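PDB 3CS3: sugar-binding transcriptional regulator, LacI family from Enterococcus faecalis, which probably binds a sugar effector through its periplasmic-binding-protein-like domain and thereby regulates transcription, as LacI-family DNA-binding repressors do. Local coordinates for residues A[98-110]-A[131-144]. Residues are numbered along the deposited sequence; the frame is centred on the assembly and turned at random.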
ATOM      1  N   VAL A  98       8.485  -1.863 -19.823  1.00 30.59           N
ATOM      2  CA  VAL A  98       9.022  -2.878 -18.912  1.00 31.09           C
ATOM      3  C   VAL A  98       7.841  -3.674 -18.364  1.00 32.65           C
ATOM      4  O   VAL A  98       7.191  -3.267 -17.403  1.00 37.41           O
ATOM      5  CB  VAL A  98       9.895  -2.299 -17.759  1.00 31.38           C
ATOM      6  CG1 VAL A  98      10.556  -3.435 -16.981  1.00 25.53           C
ATOM      7  CG2 VAL A  98      10.965  -1.367 -18.294  1.00 23.85           C
ATOM      8  N   LEU A  99       7.566  -4.808 -18.997  1.00 37.15           N
ATOM      9  CA  LEU A  99       6.331  -5.550 -18.755  1.00 36.24           C
ATOM     10  C   LEU A  99       6.568  -6.868 -18.040  1.00 37.56           C
ATOM     11  O   LEU A  99       7.645  -7.447 -18.140  1.00 37.09           O
ATOM     12  CB  LEU A  99       5.617  -5.814 -20.081  1.00 36.09           C
ATOM     13  CG  LEU A  99       5.336  -4.631 -21.009  1.00 34.70           C
ATOM     14  CD1 LEU A  99       4.626  -5.111 -22.255  1.00 29.67           C
ATOM     15  CD2 LEU A  99       4.516  -3.556 -20.314  1.00 31.08           C
ATOM     16  N   LEU A 100       5.560  -7.339 -17.309  1.00 37.83           N
ATOM     17  CA  LEU A 100       5.607  -8.689 -16.760  1.00 39.00           C
ATOM     18  C   LEU A 100       5.446  -9.694 -17.888  1.00 39.29           C
ATOM     19  O   LEU A 100       4.728  -9.444 -18.857  1.00 41.45           O
ATOM     20  CB  LEU A 100       4.501  -8.919 -15.729  1.00 32.31           C
ATOM     21  CG  LEU A 100       4.462  -8.054 -14.473  1.00 35.02           C
ATOM     22  CD1 LEU A 100       3.270  -8.450 -13.624  1.00 36.64           C
ATOM     23  CD2 LEU A 100       5.751  -8.171 -13.685  1.00 43.04           C
ATOM     24  N   ASP A 101       6.119 -10.829 -17.754  1.00 37.74           N
ATOM     25  CA  ASP A 101       5.884 -11.965 -18.629  1.00 39.19           C
ATOM     26  C   ASP A 101       4.557 -12.637 -18.241  1.00 36.83           C
ATOM     27  O   ASP A 101       4.528 -13.634 -17.508  1.00 34.45           O
ATOM     28  CB  ASP A 101       7.057 -12.938 -18.535  1.00 38.42           C
ATOM     29  CG  ASP A 101       6.956 -14.079 -19.523  1.00 41.22           C
ATOM     30  OD1 ASP A 101       6.475 -13.862 -20.659  1.00 43.17           O
ATOM     31  OD2 ASP A 101       7.372 -15.194 -19.155  1.00 38.49           O
ATOM     32  N   ASN A 102       3.463 -12.055 -18.728  1.00 37.73           N
ATOM     33  CA  ASN A 102       2.110 -12.524 -18.440  1.00 37.60           C
ATOM     34  C   ASN A 102       1.815 -13.885 -19.058  1.00 36.25           C
ATOM     35  O   ASN A 102       1.104 -14.697 -18.470  1.00 40.52           O
ATOM     36  CB  ASN A 102       1.079 -11.510 -18.934  1.00 37.47           C
ATOM     37  CG  ASN A 102       1.122 -10.206 -18.168  1.00 35.40           C
ATOM     38  OD1 ASN A 102       1.060 -10.189 -16.938  1.00 30.64           O
ATOM     39  ND2 ASN A 102       1.217  -9.102 -18.897  1.00 31.45           N
ATOM     40  N   ARG A 103       2.374 -14.121 -20.241  1.00 34.82           N
ATOM     41  CA  ARG A 103       2.210 -15.386 -20.954  1.00 28.62           C
ATOM     42  C   ARG A 103       2.902 -16.546 -20.247  1.00 26.86           C
ATOM     43  O   ARG A 103       2.319 -17.612 -20.105  1.00 40.43           O
ATOM     44  CB  ARG A 103       2.655 -15.238 -22.412  1.00 30.34           C
ATOM     45  CG  ARG A 103       1.779 -14.227 -23.152  1.00 34.05           C
ATOM     46  CD  ARG A 103       2.074 -14.113 -24.628  1.00 40.29           C
ATOM     47  NE  ARG A 103       1.001 -13.389 -25.311  1.00 42.42           N
ATOM     48  CZ  ARG A 103       0.147 -13.934 -26.173  1.00 48.24           C
ATOM     49  NH1 ARG A 103       0.243 -15.219 -26.493  1.00 40.49           N
ATOM     50  NH2 ARG A 103      -0.797 -13.186 -26.728  1.00 46.34           N
ATOM     51  N   GLY A 104       4.118 -16.326 -19.770  1.00 31.67           N
ATOM     52  CA  GLY A 104       4.827 -17.338 -18.994  1.00 30.38           C
ATOM     53  C   GLY A 104       4.241 -17.555 -17.611  1.00 40.02           C
ATOM     54  O   GLY A 104       4.240 -18.678 -17.111  1.00 44.55           O
ATOM     55  N   GLY A 105       3.749 -16.479 -16.997  1.00 37.56           N
ATOM     56  CA  GLY A 105       3.122 -16.553 -15.682  1.00 29.42           C
ATOM     57  C   GLY A 105       1.798 -17.291 -15.694  1.00 29.19           C
ATOM     58  O   GLY A 105       1.556 -18.150 -14.849  1.00 33.56           O
ATOM     59  N   ALA A 106       0.939 -16.955 -16.653  1.00 31.63           N
ATOM     60  CA  ALA A 106      -0.349 -17.622 -16.791  1.00 34.41           C
ATOM     61  C   ALA A 106      -0.194 -19.079 -17.224  1.00 34.98           C
ATOM     62  O   ALA A 106      -0.969 -19.922 -16.789  1.00 37.28           O
ATOM     63  CB  ALA A 106      -1.258 -16.864 -17.747  1.00 30.49           C
ATOM     64  N   THR A 107       0.812 -19.367 -18.056  1.00 40.24           N
ATOM     65  CA  THR A 107       1.131 -20.743 -18.468  1.00 38.33           C
ATOM     66  C   THR A 107       1.551 -21.592 -17.274  1.00 39.73           C
ATOM     67  O   THR A 107       1.101 -22.724 -17.127  1.00 44.99           O
ATOM     68  CB  THR A 107       2.244 -20.790 -19.549  1.00 35.28           C
ATOM     69  OG1 THR A 107       1.788 -20.133 -20.734  1.00 38.50           O
ATOM     70  CG2 THR A 107       2.624 -22.218 -19.913  1.00 38.48           C
ATOM     71  N   GLN A 108       2.394 -21.029 -16.414  1.00 39.05           N
ATOM     72  CA  GLN A 108       2.852 -21.729 -15.218  1.00 44.33           C
ATOM     73  C   GLN A 108       1.734 -21.991 -14.206  1.00 44.03           C
ATOM     74  O   GLN A 108       1.741 -23.016 -13.528  1.00 49.55           O
ATOM     75  CB  GLN A 108       4.016 -20.979 -14.573  1.00 42.69           C
ATOM     76  CG  GLN A 108       5.353 -21.211 -15.279  1.00 49.45           C
ATOM     77  CD  GLN A 108       6.446 -20.265 -14.809  1.00 51.78           C
ATOM     78  OE1 GLN A 108       7.446 -20.693 -14.226  1.00 67.04           O
ATOM     79  NE2 GLN A 108       6.258 -18.973 -15.054  1.00 48.19           N
ATOM     80  N   ALA A 109       0.768 -21.078 -14.120  1.00 42.07           N
ATOM     81  CA  ALA A 109      -0.366 -21.255 -13.214  1.00 40.90           C
ATOM     82  C   ALA A 109      -1.366 -22.254 -13.760  1.00 40.73           C
ATOM     83  O   ALA A 109      -1.839 -23.127 -13.037  1.00 46.22           O
ATOM     84  CB  ALA A 109      -1.050 -19.942 -12.953  1.00 36.23           C
ATOM     85  N   ILE A 110      -1.676 -22.124 -15.044  1.00 42.17           N
ATOM     86  CA  ILE A 110      -2.699 -22.940 -15.673  1.00 43.76           C
ATOM     87  C   ILE A 110      -2.226 -24.392 -15.906  1.00 46.84           C
ATOM     88  O   ILE A 110      -3.045 -25.309 -16.016  1.00 49.30           O
ATOM     89  CB  ILE A 110      -3.238 -22.250 -16.958  1.00 42.67           C
ATOM     90  CG1 ILE A 110      -4.752 -22.410 -17.066  1.00 44.77           C
ATOM     91  CG2 ILE A 110      -2.501 -22.702 -18.197  1.00 45.84           C
ATOM     92  CD1 ILE A 110      -5.529 -21.427 -16.202  1.00 30.10           C
ATOM     93  N   TYR A 131      -4.231  -4.574 -20.480  1.00 39.38           N
ATOM     94  CA  TYR A 131      -3.324  -5.460 -21.222  1.00 35.31           C
ATOM     95  C   TYR A 131      -2.894  -6.726 -20.479  1.00 36.94           C
ATOM     96  O   TYR A 131      -2.827  -7.799 -21.081  1.00 41.49           O
ATOM     97  CB  TYR A 131      -2.098  -4.659 -21.670  1.00 36.69           C
ATOM     98  CG  TYR A 131      -0.926  -5.460 -22.196  1.00 36.67           C
ATOM     99  CD1 TYR A 131      -0.888  -5.877 -23.525  1.00 38.93           C
ATOM    100  CD2 TYR A 131       0.162  -5.764 -21.376  1.00 33.32           C
ATOM    101  CE1 TYR A 131       0.185  -6.600 -24.019  1.00 40.34           C
ATOM    102  CE2 TYR A 131       1.241  -6.493 -21.860  1.00 44.52           C
ATOM    103  CZ  TYR A 131       1.247  -6.903 -23.185  1.00 43.26           C
ATOM    104  OH  TYR A 131       2.310  -7.623 -23.678  1.00 48.28           O
ATOM    105  N   ASP A 132      -2.598  -6.592 -19.185  1.00 35.47           N
ATOM    106  CA  ASP A 132      -2.074  -7.692 -18.373  1.00 35.84           C
ATOM    107  C   ASP A 132      -3.070  -8.826 -18.233  1.00 41.65           C
ATOM    108  O   ASP A 132      -2.691  -9.997 -18.270  1.00 41.28           O
ATOM    109  CB  ASP A 132      -1.676  -7.204 -16.977  1.00 41.73           C
ATOM    110  CG  ASP A 132      -0.295  -6.561 -16.940  1.00 43.08           C
ATOM    111  OD1 ASP A 132       0.377  -6.454 -17.991  1.00 45.60           O
ATOM    112  OD2 ASP A 132       0.123  -6.168 -15.835  1.00 50.23           O
ATOM    113  N   SER A 133      -4.339  -8.459 -18.065  1.00 41.81           N
ATOM    114  CA  SER A 133      -5.431  -9.412 -17.981  1.00 41.53           C
ATOM    115  C   SER A 133      -5.707 -10.062 -19.343  1.00 45.06           C
ATOM    116  O   SER A 133      -5.936 -11.268 -19.404  1.00 41.97           O
ATOM    117  CB  SER A 133      -6.687  -8.732 -17.434  1.00 44.32           C
ATOM    118  OG  SER A 133      -7.702  -9.681 -17.184  1.00 61.80           O
ATOM    119  N   GLN A 134      -5.663  -9.261 -20.417  1.00 42.02           N
ATOM    120  CA  GLN A 134      -5.815  -9.741 -21.803  1.00 40.22           C
ATOM    121  C   GLN A 134      -4.818 -10.837 -22.168  1.00 43.26           C
ATOM    122  O   GLN A 134      -5.202 -11.875 -22.702  1.00 49.06           O
ATOM    123  CB  GLN A 134      -5.642  -8.595 -22.796  1.00 41.21           C
ATOM    124  CG  GLN A 134      -6.792  -7.612 -22.867  1.00 45.52           C
ATOM    125  CD  GLN A 134      -6.484  -6.410 -23.748  1.00 56.03           C
ATOM    126  OE1 GLN A 134      -5.341  -6.200 -24.174  1.00 69.87           O
ATOM    127  NE2 GLN A 134      -7.504  -5.608 -24.021  1.00 64.95           N
ATOM    128  N   GLU A 135      -3.542 -10.591 -21.876  1.00 39.66           N
ATOM    129  CA  GLU A 135      -2.471 -11.556 -22.113  1.00 38.60           C
ATOM    130  C   GLU A 135      -2.638 -12.809 -21.271  1.00 40.54           C
ATOM    131  O   GLU A 135      -2.433 -13.915 -21.767  1.00 41.70           O
ATOM    132  CB  GLU A 135      -1.115 -10.931 -21.791  1.00 30.44           C
ATOM    133  CG  GLU A 135      -0.711  -9.836 -22.727  1.00 42.61           C
ATOM    134  CD  GLU A 135      -0.121 -10.361 -24.012  1.00 48.28           C
ATOM    135  OE1 GLU A 135       0.997 -10.924 -23.965  1.00 42.28           O
ATOM    136  OE2 GLU A 135      -0.771 -10.200 -25.066  1.00 50.32           O
ATOM    137  N   ARG A 136      -2.995 -12.618 -19.997  1.00 39.49           N
ATOM    138  CA  ARG A 136      -3.205 -13.720 -19.064  1.00 37.69           C
ATOM    139  C   ARG A 136      -4.389 -14.574 -19.497  1.00 40.32           C
ATOM    140  O   ARG A 136      -4.329 -15.795 -19.424  1.00 42.83           O
ATOM    141  CB  ARG A 136      -3.406 -13.205 -17.636  1.00 38.72           C
ATOM    142  CG  ARG A 136      -2.115 -12.948 -16.876  1.00 41.11           C
ATOM    143  CD  ARG A 136      -2.336 -12.086 -15.631  1.00 32.93           C
ATOM    144  NE  ARG A 136      -1.164 -11.249 -15.376  1.00 38.07           N
ATOM    145  CZ  ARG A 136      -1.046 -10.368 -14.385  1.00 35.01           C
ATOM    146  NH1 ARG A 136      -2.031 -10.186 -13.511  1.00 32.74           N
ATOM    147  NH2 ARG A 136       0.070  -9.668 -14.270  1.00 33.48           N
ATOM    148  N   LEU A 137      -5.443 -13.915 -19.975  1.00 41.04           N
ATOM    149  CA  LEU A 137      -6.630 -14.584 -20.492  1.00 40.77           C
ATOM    150  C   LEU A 137      -6.362 -15.346 -21.789  1.00 39.01           C
ATOM    151  O   LEU A 137      -6.793 -16.486 -21.926  1.00 48.54           O
ATOM    152  CB  LEU A 137      -7.767 -13.582 -20.690  1.00 36.14           C
ATOM    153  CG  LEU A 137      -9.187 -14.129 -20.715  1.00 48.01           C
ATOM    154  CD1 LEU A 137      -9.446 -15.003 -19.501  1.00 36.73           C
ATOM    155  CD2 LEU A 137     -10.166 -12.969 -20.768  1.00 52.70           C
ATOM    156  N   ALA A 138      -5.633 -14.728 -22.717  1.00 39.37           N
ATOM    157  CA  ALA A 138      -5.338 -15.336 -24.023  1.00 41.15           C
ATOM    158  C   ALA A 138      -4.554 -16.634 -23.906  1.00 43.44           C
ATOM    159  O   ALA A 138      -4.741 -17.555 -24.697  1.00 50.28           O
ATOM    160  CB  ALA A 138      -4.590 -14.356 -24.918  1.00 33.51           C
ATOM    161  N   VAL A 139      -3.685 -16.698 -22.909  1.00 45.97           N
ATOM    162  CA  VAL A 139      -2.841 -17.862 -22.685  1.00 45.91           C
ATOM    163  C   VAL A 139      -3.559 -18.931 -21.848  1.00 44.85           C
ATOM    164  O   VAL A 139      -3.418 -20.130 -22.115  1.00 43.53           O
ATOM    165  CB  VAL A 139      -1.469 -17.421 -22.104  1.00 45.03           C
ATOM    166  CG1 VAL A 139      -0.858 -18.471 -21.190  1.00 44.77           C
ATOM    167  CG2 VAL A 139      -0.532 -17.094 -23.243  1.00 48.85           C
ATOM    168  N   SER A 140      -4.339 -18.481 -20.861  1.00 40.69           N
ATOM    169  CA  SER A 140      -5.116 -19.366 -19.993  1.00 38.85           C
ATOM    170  C   SER A 140      -6.161 -20.144 -20.783  1.00 37.20           C
ATOM    171  O   SER A 140      -6.209 -21.367 -20.692  1.00 35.24           O
ATOM    172  CB  SER A 140      -5.808 -18.577 -18.880  1.00 38.03           C
ATOM    173  OG  SER A 140      -4.868 -17.914 -18.063  1.00 47.62           O
ATOM    174  N   THR A 141      -6.976 -19.421 -21.557  1.00 37.74           N
ATOM    175  CA  THR A 141      -8.035 -20.012 -22.379  1.00 38.42           C
ATOM    176  C   THR A 141      -7.486 -20.952 -23.459  1.00 42.96           C
ATOM    177  O   THR A 141      -8.054 -22.020 -23.679  1.00 47.60           O
ATOM    178  CB  THR A 141      -8.926 -18.937 -23.035  1.00 33.95           C
ATOM    179  OG1 THR A 141      -8.120 -18.076 -23.844  1.00 38.06           O
ATOM    180  CG2 THR A 141      -9.641 -18.107 -21.975  1.00 23.83           C
ATOM    181  N   ARG A 142      -6.383 -20.561 -24.101  1.00 41.33           N
ATOM    182  CA  ARG A 142      -5.700 -21.399 -25.097  1.00 42.38           C
ATOM    183  C   ARG A 142      -5.249 -22.751 -24.530  1.00 48.62           C
ATOM    184  O   ARG A 142      -5.487 -23.796 -25.144  1.00 50.67           O
ATOM    185  CB  ARG A 142      -4.506 -20.655 -25.709  1.00 39.31           C
ATOM    186  CG  ARG A 142      -3.615 -21.494 -26.628  1.00 46.61           C
ATOM    187  CD  ARG A 142      -2.366 -20.734 -27.071  1.00 51.67           C
ATOM    188  NE  ARG A 142      -1.334 -20.668 -26.033  1.00 65.33           N
ATOM    189  CZ  ARG A 142      -0.201 -19.967 -26.130  1.00 66.22           C
ATOM    190  NH1 ARG A 142       0.670 -19.977 -25.131  1.00 57.34           N
ATOM    191  NH2 ARG A 142       0.066 -19.253 -27.218  1.00 59.48           N
ATOM    192  N   GLU A 143      -4.616 -22.729 -23.358  1.00 49.46           N
ATOM    193  CA  GLU A 143      -4.122 -23.960 -22.737  1.00 49.66           C
ATOM    194  C   GLU A 143      -5.236 -24.829 -22.158  1.00 49.61           C
ATOM    195  O   GLU A 143      -5.125 -26.053 -22.161  1.00 51.49           O
ATOM    196  CB  GLU A 143      -3.076 -23.660 -21.665  1.00 51.32           C
ATOM    197  CG  GLU A 143      -1.771 -23.060 -22.187  1.00 61.36           C
ATOM    198  CD  GLU A 143      -0.958 -24.025 -23.037  1.00 69.53           C
ATOM    199  OE1 GLU A 143      -0.875 -25.223 -22.687  1.00 74.41           O
ATOM    200  OE2 GLU A 143      -0.389 -23.574 -24.052  1.00 66.77           O
ATOM    201  N   LEU A 144      -6.298 -24.200 -21.661  1.00 48.69           N
ATOM    202  CA  LEU A 144      -7.439 -24.944 -21.127  1.00 48.77           C
ATOM    203  C   LEU A 144      -8.200 -25.658 -22.244  1.00 46.58           C
ATOM    204  O   LEU A 144      -8.607 -26.808 -22.081  1.00 46.02           O
ATOM    205  CB  LEU A 144      -8.368 -24.041 -20.305  1.00 41.91           C
ATOM    206  CG  LEU A 144      -7.827 -23.590 -18.940  1.00 39.52           C
ATOM    207  CD1 LEU A 144      -8.747 -22.573 -18.304  1.00 33.24           C
ATOM    208  CD2 LEU A 144      -7.551 -24.745 -17.978  1.00 32.91           C
TER
HETATM  209  O   HOH W   1       2.889  -5.775 -17.321  1.00 25.90           O
HETATM  210  O   HOH W   2       2.675 -10.198 -21.695  1.00 52.75           O
HETATM  211  O   HOH W   3       1.883 -21.219 -23.200  1.00 54.58           O
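Asn102 and Arg136 illustrate how one buried amide can tie two helices together through both of its ends. Arg136 grips Asn102 side-on, its NE and NH2 both donating to OD1 of Asn102, each at 2.9 Å; the NH2 bond runs nearly in line with the carbonyl, whereas NE comes from above the carbonyl plane. The other end of the amide is engaged too, since Asn102 ND2 donates to Asp132 OD1 (2.9 Å), meeting the carboxylate from above its plane. Donors at OD1 and an acceptor at ND2 probably fix which way the amide is flipped. A water joins Asp132 OD1 to the backbone N of Leu100, and a glycerol, probably from the crystallisation liquor, hydrogen-bonds to Asp132 OD2 and Arg136 NH2.

On the next residue, Arg103, a chain extended from CG to NE (chi2 -175°) brings NE to Glu135 OE1 at 2.8 Å, in the guanidinium plane; a weak bond from Arg103 NH2 to Glu135 OE2 adds to the salt bridge. The contact lies where the chain passes from strand 95-100 of one lobe into helix 102-115 of the other, in the two-lobed fold of periplasmic-binding-protein-like regulators; glycerol at this junction is consistent with an effector cleft between the lobes. Helix segments 102-110 and 131-144 cross at -44°, their axes 8.2 Å apart at closest approach.

Asn102 and Arg103 enter the facing helix as knobs into holes, and Val139 lays CG2 against the aliphatic part of Arg103 while CG1 meets Ala106 CB at 3.8 Å. Farther along, Ile110 spreads its branches over Ser140, Glu143 and Leu144. On the strand itself, Leu99 CD1 rests 3.7 Å from Tyr131 CE2.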